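Local coordinates for GDSL-like protein (PDB 6HFZ), which is a two-domain gut-bacterial esterase that acts on acetylated mannans and removes acetyl groups from them, at residues 22-27 / 60-65; 165-170 / 207-212. All coordinates share one frame; numbering follows the deposited sequence.

Contact 1 of 2, residues 22-27 / 60-65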
ATOM      1  N   LYS A  22       1.338 -20.207 -15.450  1.00 30.66           N
ATOM      2  CA  LYS A  22       2.632 -20.094 -16.137  1.00 29.87           C
ATOM      3  C   LYS A  22       3.767 -20.008 -15.113  1.00 28.40           C
ATOM      4  O   LYS A  22       4.816 -20.613 -15.276  1.00 27.65           O
ATOM      5  CB  LYS A  22       2.652 -18.890 -17.071  1.00 35.51           C
ATOM      6  CG  LYS A  22       2.121 -19.140 -18.475  1.00 42.74           C
ATOM      7  CD  LYS A  22       2.481 -18.035 -19.493  1.00 52.38           C
ATOM      8  CE  LYS A  22       3.855 -17.410 -19.297  1.00 60.54           C
ATOM      9  NZ  LYS A  22       4.243 -16.506 -20.409  1.00 67.89           N
ATOM     10  N   VAL A  23       3.563 -19.298 -13.997  1.00 26.82           N
ATOM     11  CA  VAL A  23       4.595 -19.202 -12.980  1.00 27.01           C
ATOM     12  C   VAL A  23       4.863 -20.574 -12.353  1.00 28.57           C
ATOM     13  O   VAL A  23       6.024 -20.958 -12.151  1.00 26.23           O
ATOM     14  CB  VAL A  23       4.242 -18.160 -11.898  1.00 28.59           C
ATOM     15  CG1 VAL A  23       5.251 -18.191 -10.763  1.00 28.02           C
ATOM     16  CG2 VAL A  23       4.142 -16.774 -12.523  1.00 29.11           C
HETATM   17  N   MSE A  24       3.786 -21.298 -12.027  1.00 28.05           N
HETATM   18  CA  MSE A  24       3.923 -22.630 -11.461  1.00 28.69           C
HETATM   19  C   MSE A  24       4.712 -23.543 -12.410  1.00 30.33           C
HETATM   20  O   MSE A  24       5.509 -24.350 -11.939  1.00 30.41           O
HETATM   21  CB  MSE A  24       2.575 -23.217 -11.083  1.00 31.82           C
HETATM   22  CG  MSE A  24       2.054 -22.325  -9.970  1.00 31.88           C
HETATM   23 SE   MSE A  24       0.367 -23.095  -9.235  1.00 31.98          SE
HETATM   24  CE  MSE A  24      -0.021 -21.711  -7.858  1.00 33.70           C
ATOM     25  N   ASP A  25       4.477 -23.391 -13.714  1.00 30.43           N
ATOM     26  CA  ASP A  25       5.136 -24.215 -14.724  1.00 33.99           C
ATOM     27  C   ASP A  25       6.623 -23.886 -14.761  1.00 33.99           C
ATOM     28  O   ASP A  25       7.430 -24.771 -14.942  1.00 32.34           O
ATOM     29  CB  ASP A  25       4.534 -24.034 -16.120  1.00 33.38           C
ATOM     30  CG  ASP A  25       3.208 -24.744 -16.308  1.00 37.22           C
ATOM     31  OD1 ASP A  25       2.958 -25.705 -15.566  1.00 39.35           O
ATOM     32  OD2 ASP A  25       2.431 -24.320 -17.170  1.00 48.43           O
ATOM     33  N   ARG A  26       6.968 -22.598 -14.598  1.00 30.90           N
ATOM     34  CA  ARG A  26       8.346 -22.180 -14.516  1.00 29.37           C
ATOM     35  C   ARG A  26       8.994 -22.761 -13.261  1.00 31.96           C
ATOM     36  O   ARG A  26      10.159 -23.186 -13.291  1.00 32.73           O
ATOM     37  CB  ARG A  26       8.416 -20.646 -14.562  1.00 27.62           C
ATOM     38  CG  ARG A  26       8.190 -20.117 -15.975  1.00 29.00           C
ATOM     39  CD  ARG A  26       7.949 -18.616 -16.066  1.00 30.73           C
ATOM     40  NE  ARG A  26       9.081 -17.827 -15.593  1.00 32.98           N
ATOM     41  CZ  ARG A  26       9.029 -16.536 -15.241  1.00 34.74           C
ATOM     42  NH1 ARG A  26       7.878 -15.895 -15.248  1.00 35.08           N
ATOM     43  NH2 ARG A  26      10.128 -15.899 -14.865  1.00 32.96           N
ATOM     44  N   ALA A  27       8.254 -22.761 -12.145  1.00 29.20           N
ATOM     45  CA  ALA A  27       8.769 -23.293 -10.849  1.00 27.98           C
ATOM     46  C   ALA A  27       9.030 -24.795 -10.984  1.00 28.25           C
ATOM     47  O   ALA A  27      10.030 -25.322 -10.488  1.00 31.82           O
ATOM     48  CB  ALA A  27       7.756 -23.046  -9.758  1.00 29.13           C
ATOM     49  N   TYR A  60       5.584 -17.516   1.014  1.00 23.31           N
ATOM     50  CA  TYR A  60       6.908 -17.697   0.393  1.00 24.80           C
ATOM     51  C   TYR A  60       7.361 -19.148   0.643  1.00 26.41           C
ATOM     52  O   TYR A  60       7.841 -19.846  -0.270  1.00 25.65           O
ATOM     53  CB  TYR A  60       7.873 -16.626   0.909  1.00 25.28           C
ATOM     54  CG  TYR A  60       9.319 -16.836   0.543  1.00 25.40           C
ATOM     55  CD1 TYR A  60       9.760 -16.721  -0.764  1.00 28.85           C
ATOM     56  CD2 TYR A  60      10.230 -17.149   1.525  1.00 29.25           C
ATOM     57  CE1 TYR A  60      11.098 -16.911  -1.093  1.00 29.41           C
ATOM     58  CE2 TYR A  60      11.568 -17.352   1.213  1.00 32.26           C
ATOM     59  CZ  TYR A  60      11.992 -17.227  -0.090  1.00 31.89           C
ATOM     60  OH  TYR A  60      13.321 -17.428  -0.349  1.00 42.08           O
ATOM     61  N   GLU A  61       7.175 -19.616   1.881  1.00 25.00           N
ATOM     62  CA  GLU A  61       7.552 -20.992   2.251  1.00 27.41           C
ATOM     63  C   GLU A  61       6.719 -21.996   1.441  1.00 31.13           C
ATOM     64  O   GLU A  61       7.256 -23.057   1.066  1.00 25.01           O
ATOM     65  CB  GLU A  61       7.469 -21.206   3.767  1.00 27.53           C
ATOM     66  CG  GLU A  61       8.609 -20.524   4.489  1.00 31.70           C
ATOM     67  CD  GLU A  61       8.835 -20.897   5.936  1.00 39.58           C
ATOM     68  OE1 GLU A  61       7.848 -21.001   6.675  1.00 46.41           O
ATOM     69  OE2 GLU A  61      10.013 -21.047   6.333  1.00 47.39           O
ATOM     70  N   TRP A  62       5.432 -21.697   1.177  1.00 24.77           N
ATOM     71  CA  TRP A  62       4.621 -22.535   0.289  1.00 25.95           C
ATOM     72  C   TRP A  62       5.295 -22.751  -1.070  1.00 26.74           C
ATOM     73  O   TRP A  62       5.354 -23.889  -1.516  1.00 28.03           O
ATOM     74  CB  TRP A  62       3.175 -22.039   0.114  1.00 25.57           C
ATOM     75  CG  TRP A  62       2.312 -22.917  -0.736  1.00 25.03           C
ATOM     76  CD1 TRP A  62       1.506 -23.932  -0.308  1.00 23.97           C
ATOM     77  CD2 TRP A  62       2.173 -22.871  -2.167  1.00 25.35           C
ATOM     78  NE1 TRP A  62       0.891 -24.523  -1.377  1.00 24.98           N
ATOM     79  CE2 TRP A  62       1.305 -23.915  -2.536  1.00 23.92           C
ATOM     80  CE3 TRP A  62       2.740 -22.093  -3.178  1.00 24.64           C
ATOM     81  CZ2 TRP A  62       0.930 -24.131  -3.854  1.00 25.60           C
ATOM     82  CZ3 TRP A  62       2.380 -22.321  -4.481  1.00 27.28           C
ATOM     83  CH2 TRP A  62       1.505 -23.353  -4.822  1.00 27.13           C
ATOM     84  N   TRP A  63       5.735 -21.678  -1.745  1.00 25.64           N
ATOM     85  CA  TRP A  63       6.405 -21.801  -3.043  1.00 25.83           C
ATOM     86  C   TRP A  63       7.633 -22.730  -2.916  1.00 27.20           C
ATOM     87  O   TRP A  63       7.773 -23.689  -3.691  1.00 28.39           O
ATOM     88  CB  TRP A  63       6.769 -20.418  -3.605  1.00 28.39           C
ATOM     89  CG  TRP A  63       5.593 -19.642  -4.121  1.00 24.59           C
ATOM     90  CD1 TRP A  63       4.851 -18.693  -3.462  1.00 26.89           C
ATOM     91  CD2 TRP A  63       5.006 -19.765  -5.417  1.00 25.42           C
ATOM     92  NE1 TRP A  63       3.846 -18.226  -4.272  1.00 23.71           N
ATOM     93  CE2 TRP A  63       3.929 -18.853  -5.479  1.00 24.75           C
ATOM     94  CE3 TRP A  63       5.312 -20.537  -6.538  1.00 26.98           C
ATOM     95  CZ2 TRP A  63       3.143 -18.721  -6.621  1.00 27.17           C
ATOM     96  CZ3 TRP A  63       4.528 -20.417  -7.657  1.00 30.73           C
ATOM     97  CH2 TRP A  63       3.464 -19.516  -7.701  1.00 29.66           C
ATOM     98  N   LYS A  64       8.509 -22.436  -1.960  1.00 27.49           N
ATOM     99  CA  LYS A  64       9.748 -23.240  -1.729  1.00 29.42           C
ATOM    100  C   LYS A  64       9.418 -24.735  -1.564  1.00 32.57           C
ATOM    101  O   LYS A  64      10.065 -25.582  -2.183  1.00 30.18           O
ATOM    102  CB  LYS A  64      10.498 -22.749  -0.496  1.00 30.10           C
ATOM    103  CG  LYS A  64      11.151 -21.392  -0.654  1.00 34.11           C
ATOM    104  CD  LYS A  64      11.901 -20.975   0.574  1.00 37.60           C
ATOM    105  CE  LYS A  64      13.105 -21.846   0.848  1.00 42.63           C
ATOM    106  NZ  LYS A  64      13.767 -21.432   2.104  1.00 49.77           N
ATOM    107  N   LYS A  65       8.406 -25.052  -0.743  1.00 31.86           N
ATOM    108  CA  LYS A  65       8.078 -26.443  -0.380  1.00 32.17           C
ATOM    109  C   LYS A  65       7.381 -27.166  -1.538  1.00 33.42           C
ATOM    110  O   LYS A  65       7.587 -28.370  -1.778  1.00 31.79           O
ATOM    111  CB  LYS A  65       7.183 -26.498   0.866  1.00 40.71           C
ATOM    112  CG  LYS A  65       6.953 -27.903   1.406  1.00 52.68           C
ATOM    113  CD  LYS A  65       8.245 -28.611   1.863  1.00 59.82           C
ATOM    114  CE  LYS A  65       8.122 -30.122   1.996  1.00 63.30           C
ATOM    115  NZ  LYS A  65       7.113 -30.511   3.011  1.00 65.24           N
TER
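In the helical layer over one face of the SGNH-hydrolase sheet, Val23 and Met24 of helix 18-28 meet Trp62 and Trp63 of helix 55-66. The axes of the two short segments come no closer than 11.8 Å and are inclined at 51°, so long side chains from both helices bridge the gap. No hydrogen bond crosses it; all the contact is apolar. Trp63 presents the outer end of its six-membered ring between two neighbours: Val23 CG1 lies 3.8 Å from Trp63 CH2, and Met24 CG lies 3.9 Å from the same carbon. With CG1 anti to its backbone N (chi1 173°), Val23 directs that methyl at the indole, and the two side chains cross at about a right angle. Met24, a selenomethionine, runs extended beyond CG past Trp63, and its CE ends 3.8 Å from Trp62 CH2. The adjacent indoles also brace each other: Trp62 CZ3 sits 3.8 Å above the centre of one face of the Trp63 ring. That probably helps hold the tilt of the ring that receives Val23 and Met24. Farther in, Trp63 meets Phe102 edge-to-face and packs on Ile35, reaching the strands below, while Met24 and Trp62 both touch Leu210 of helix 196-215. Both helices belong to one of the two helical layers that flank the mostly parallel sheet in the alpha/beta/alpha sandwich of SGNH hydrolases.

Contact 2 of 2, residues 165-170 / 207-212; sequences PAVSMQ and TYFLDK
A single aromatic residue, Phe209, supplies the helix side of this buried contact, touching Pro165 with the far end of its ring and Val167 with its root. It joins two elements of the SGNH-hydrolase alpha/beta/alpha sandwich: strand 166-168, last of the parallel strands of the sheet, and helix 196-215, which packs over one face. The connection between them contains a DxxH sequence, consistent with the aspartate and histidine of the family's catalytic triad. Phe209 CG stands anti to the backbone N (chi1 174°), which sends the ring from the helix down onto the strand. Pro165 CB comes 3.6 Å from Phe209 CZ and 3.8 Å from Phe209 CE2, a close apolar approach oblique to the ring. Two residues along, Val167 CG1 lies 3.9 Å from both Phe209 CB and Phe209 CG, so Pro165, just before the strand, and Val167 within it take opposite ends of one phenylalanine. The helix stays well clear of the backbone: CA of Val167 and CA of Phe209, the nearest such pair, are 7.8 Å apart. Pro165 and Val167 point toward the helix, whereas the intervening Ala166 points away, the alternation of an extended strand. Backbone hydrogen bonds tie Val167 to Leu139 and His141 on one neighbouring strand, and Ala166 to Ala12 and Asn13 on the other; Ile11 of that second strand also packs on Phe209. Where the strand ends, the chain folds into an ST turn. Gln170 N donates to Ser168 OG at 3.0 Å with a bent N-H...O angle of 136°, and the same oxygen is hydrogen-bonded to Gln152 OE1.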
ATOM      1  N   PRO A 165      -7.509 -13.195  -9.821  1.00 20.67           N
ATOM      2  CA  PRO A 165      -7.817 -14.028  -8.657  1.00 20.96           C
ATOM      3  C   PRO A 165      -7.771 -13.202  -7.373  1.00 22.30           C
ATOM      4  O   PRO A 165      -6.937 -12.302  -7.259  1.00 19.00           O
ATOM      5  CB  PRO A 165      -6.757 -15.127  -8.667  1.00 24.23           C
ATOM      6  CG  PRO A 165      -5.651 -14.630  -9.579  1.00 26.25           C
ATOM      7  CD  PRO A 165      -6.279 -13.600 -10.504  1.00 22.65           C
ATOM      8  N   ALA A 166      -8.665 -13.531  -6.417  1.00 20.07           N
ATOM      9  CA  ALA A 166      -8.751 -12.783  -5.178  1.00 20.28           C
ATOM     10  C   ALA A 166      -9.195 -13.722  -4.059  1.00 21.99           C
ATOM     11  O   ALA A 166     -10.139 -14.535  -4.277  1.00 23.17           O
ATOM     12  CB  ALA A 166      -9.747 -11.685  -5.310  1.00 20.50           C
ATOM     13  N   VAL A 167      -8.590 -13.559  -2.884  1.00 19.21           N
ATOM     14  CA  VAL A 167      -9.014 -14.305  -1.734  1.00 20.14           C
ATOM     15  C   VAL A 167      -9.338 -13.351  -0.578  1.00 20.30           C
ATOM     16  O   VAL A 167      -8.707 -12.262  -0.454  1.00 21.48           O
ATOM     17  CB  VAL A 167      -7.991 -15.382  -1.331  1.00 23.10           C
ATOM     18  CG1 VAL A 167      -7.860 -16.445  -2.415  1.00 24.53           C
ATOM     19  CG2 VAL A 167      -6.635 -14.810  -0.973  1.00 26.12           C
ATOM     20  N   SER A 168     -10.227 -13.807   0.317  1.00 17.32           N
ATOM     21  CA  SER A 168     -10.799 -12.946   1.361  1.00 18.66           C
ATOM     22  C   SER A 168     -10.835 -13.612   2.726  1.00 18.38           C
ATOM     23  O   SER A 168     -11.271 -14.750   2.842  1.00 19.75           O
ATOM     24  CB  SER A 168     -12.176 -12.491   0.966  1.00 21.06           C
ATOM     25  OG  SER A 168     -12.793 -11.756   2.007  1.00 19.62           O
HETATM   26  N   MSE A 169     -10.484 -12.835   3.771  1.00 17.25           N
HETATM   27  CA  MSE A 169     -10.669 -13.224   5.169  1.00 17.65           C
HETATM   28  C   MSE A 169     -12.053 -12.843   5.693  1.00 17.78           C
HETATM   29  O   MSE A 169     -12.510 -13.361   6.716  1.00 18.37           O
HETATM   30  CB  MSE A 169      -9.585 -12.611   6.064  1.00 16.79           C
HETATM   31  CG  MSE A 169      -8.184 -12.721   5.437  1.00 19.17           C
HETATM   32 SE   MSE A 169      -7.741 -14.596   4.995  1.00 21.95          SE
HETATM   33  CE  MSE A 169      -7.033 -14.229   3.220  1.00 22.57           C
ATOM     34  N   GLN A 170     -12.737 -11.946   4.975  1.00 17.50           N
ATOM     35  CA  GLN A 170     -14.055 -11.468   5.399  1.00 17.55           C
ATOM     36  C   GLN A 170     -15.091 -12.599   5.345  1.00 20.05           C
ATOM     37  O   GLN A 170     -16.052 -12.585   6.125  1.00 19.50           O
ATOM     38  CB  GLN A 170     -14.469 -10.285   4.525  1.00 18.19           C
ATOM     39  CG  GLN A 170     -15.719  -9.519   4.928  1.00 17.27           C
ATOM     40  CD  GLN A 170     -16.007  -8.299   4.081  1.00 19.15           C
ATOM     41  OE1 GLN A 170     -16.179  -8.415   2.870  1.00 19.08           O
ATOM     42  NE2 GLN A 170     -16.159  -7.122   4.699  1.00 18.58           N
ATOM     43  N   THR A 207      -2.968 -20.278   0.751  1.00 21.87           N
ATOM     44  CA  THR A 207      -2.309 -21.517   0.236  1.00 22.28           C
ATOM     45  C   THR A 207      -3.377 -22.546  -0.214  1.00 25.55           C
ATOM     46  O   THR A 207      -3.125 -23.321  -1.131  1.00 23.09           O
ATOM     47  CB  THR A 207      -1.245 -22.045   1.201  1.00 22.73           C
ATOM     48  OG1 THR A 207      -1.854 -22.431   2.425  1.00 23.10           O
ATOM     49  CG2 THR A 207      -0.146 -21.053   1.519  1.00 25.16           C
ATOM     50  N   TYR A 208      -4.557 -22.576   0.435  1.00 23.83           N
ATOM     51  CA  TYR A 208      -5.680 -23.389  -0.028  1.00 23.18           C
ATOM     52  C   TYR A 208      -5.934 -23.144  -1.521  1.00 23.69           C
ATOM     53  O   TYR A 208      -6.055 -24.079  -2.351  1.00 24.17           O
ATOM     54  CB  TYR A 208      -6.951 -23.068   0.761  1.00 23.10           C
ATOM     55  CG  TYR A 208      -8.134 -23.835   0.253  1.00 25.83           C
ATOM     56  CD1 TYR A 208      -8.351 -25.118   0.728  1.00 31.00           C
ATOM     57  CD2 TYR A 208      -9.021 -23.324  -0.681  1.00 30.69           C
ATOM     58  CE1 TYR A 208      -9.411 -25.877   0.274  1.00 32.20           C
ATOM     59  CE2 TYR A 208     -10.095 -24.075  -1.140  1.00 31.33           C
ATOM     60  CZ  TYR A 208     -10.269 -25.363  -0.669  1.00 33.29           C
ATOM     61  OH  TYR A 208     -11.292 -26.170  -1.057  1.00 40.17           O
ATOM     62  N   PHE A 209      -5.964 -21.860  -1.898  1.00 22.94           N
ATOM     63  CA  PHE A 209      -6.239 -21.462  -3.258  1.00 23.57           C
ATOM     64  C   PHE A 209      -5.047 -21.833  -4.148  1.00 24.57           C
ATOM     65  O   PHE A 209      -5.255 -22.386  -5.224  1.00 24.42           O
ATOM     66  CB  PHE A 209      -6.552 -19.962  -3.333  1.00 25.02           C
ATOM     67  CG  PHE A 209      -6.724 -19.430  -4.732  1.00 24.86           C
ATOM     68  CD1 PHE A 209      -7.878 -19.724  -5.444  1.00 27.93           C
ATOM     69  CD2 PHE A 209      -5.739 -18.668  -5.328  1.00 28.59           C
ATOM     70  CE1 PHE A 209      -8.036 -19.265  -6.742  1.00 30.82           C
ATOM     71  CE2 PHE A 209      -5.908 -18.193  -6.621  1.00 27.72           C
ATOM     72  CZ  PHE A 209      -7.072 -18.462  -7.300  1.00 30.76           C
ATOM     73  N   LEU A 210      -3.812 -21.533  -3.694  1.00 23.88           N
ATOM     74  CA  LEU A 210      -2.613 -21.791  -4.533  1.00 22.89           C
ATOM     75  C   LEU A 210      -2.580 -23.304  -4.833  1.00 24.15           C
ATOM     76  O   LEU A 210      -2.360 -23.729  -5.948  1.00 23.53           O
ATOM     77  CB  LEU A 210      -1.338 -21.314  -3.832  1.00 23.26           C
ATOM     78  CG  LEU A 210      -1.194 -19.800  -3.737  1.00 25.28           C
ATOM     79  CD1 LEU A 210       0.100 -19.417  -3.083  1.00 24.68           C
ATOM     80  CD2 LEU A 210      -1.321 -19.176  -5.117  1.00 26.27           C
ATOM     81  N   ASP A 211      -2.915 -24.111  -3.822  1.00 24.95           N
ATOM     82  CA  ASP A 211      -2.899 -25.605  -4.018  1.00 25.50           C
ATOM     83  C   ASP A 211      -3.971 -26.018  -5.041  1.00 26.81           C
ATOM     84  O   ASP A 211      -3.755 -26.914  -5.864  1.00 28.34           O
ATOM     85  CB  ASP A 211      -3.036 -26.319  -2.668  1.00 27.33           C
ATOM     86  CG  ASP A 211      -1.700 -26.549  -1.984  1.00 30.84           C
ATOM     87  OD1 ASP A 211      -0.720 -26.878  -2.687  1.00 39.58           O
ATOM     88  OD2 ASP A 211      -1.634 -26.407  -0.777  1.00 36.68           O
ATOM     89  N   LYS A 212      -5.159 -25.412  -4.981  1.00 24.23           N
ATOM     90  CA  LYS A 212      -6.228 -25.703  -5.907  1.00 27.83           C
ATOM     91  C   LYS A 212      -5.787 -25.345  -7.335  1.00 32.64           C
ATOM     92  O   LYS A 212      -6.029 -26.093  -8.303  1.00 31.55           O
ATOM     93  CB  LYS A 212      -7.521 -24.976  -5.521  1.00 30.74           C
ATOM     94  CG  LYS A 212      -8.634 -25.140  -6.545  1.00 36.84           C
ATOM     95  CD  LYS A 212      -9.799 -24.220  -6.368  1.00 41.87           C
ATOM     96  CE  LYS A 212     -10.571 -24.554  -5.120  1.00 45.48           C
ATOM     97  NZ  LYS A 212     -11.321 -25.816  -5.285  1.00 51.88           N
TER

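Both contacts are buried and wholly apolar across their segments, but they join different layers: contact 1 holds helix to helix, contact 2 holds helix to sheet. Their centres are about 15 Å apart, and helix 196-215 connects them. Its Phe209 serves contact 2, while Leu210 CB packs 3.6 Å from Trp62 CZ2 of contact 1. Thr207 adds to this seam, its CB lying 3.7 Å from Trp62 CD1. No polar pair crosses either contact; one appears at their junction, where Trp62 NE1 probably hydrogen-bonds Asp211 OD1 at 3.1 Å. Contact 1 relies on two mutually braced indoles, contact 2 on one phenyl ring against smaller aliphatic groups.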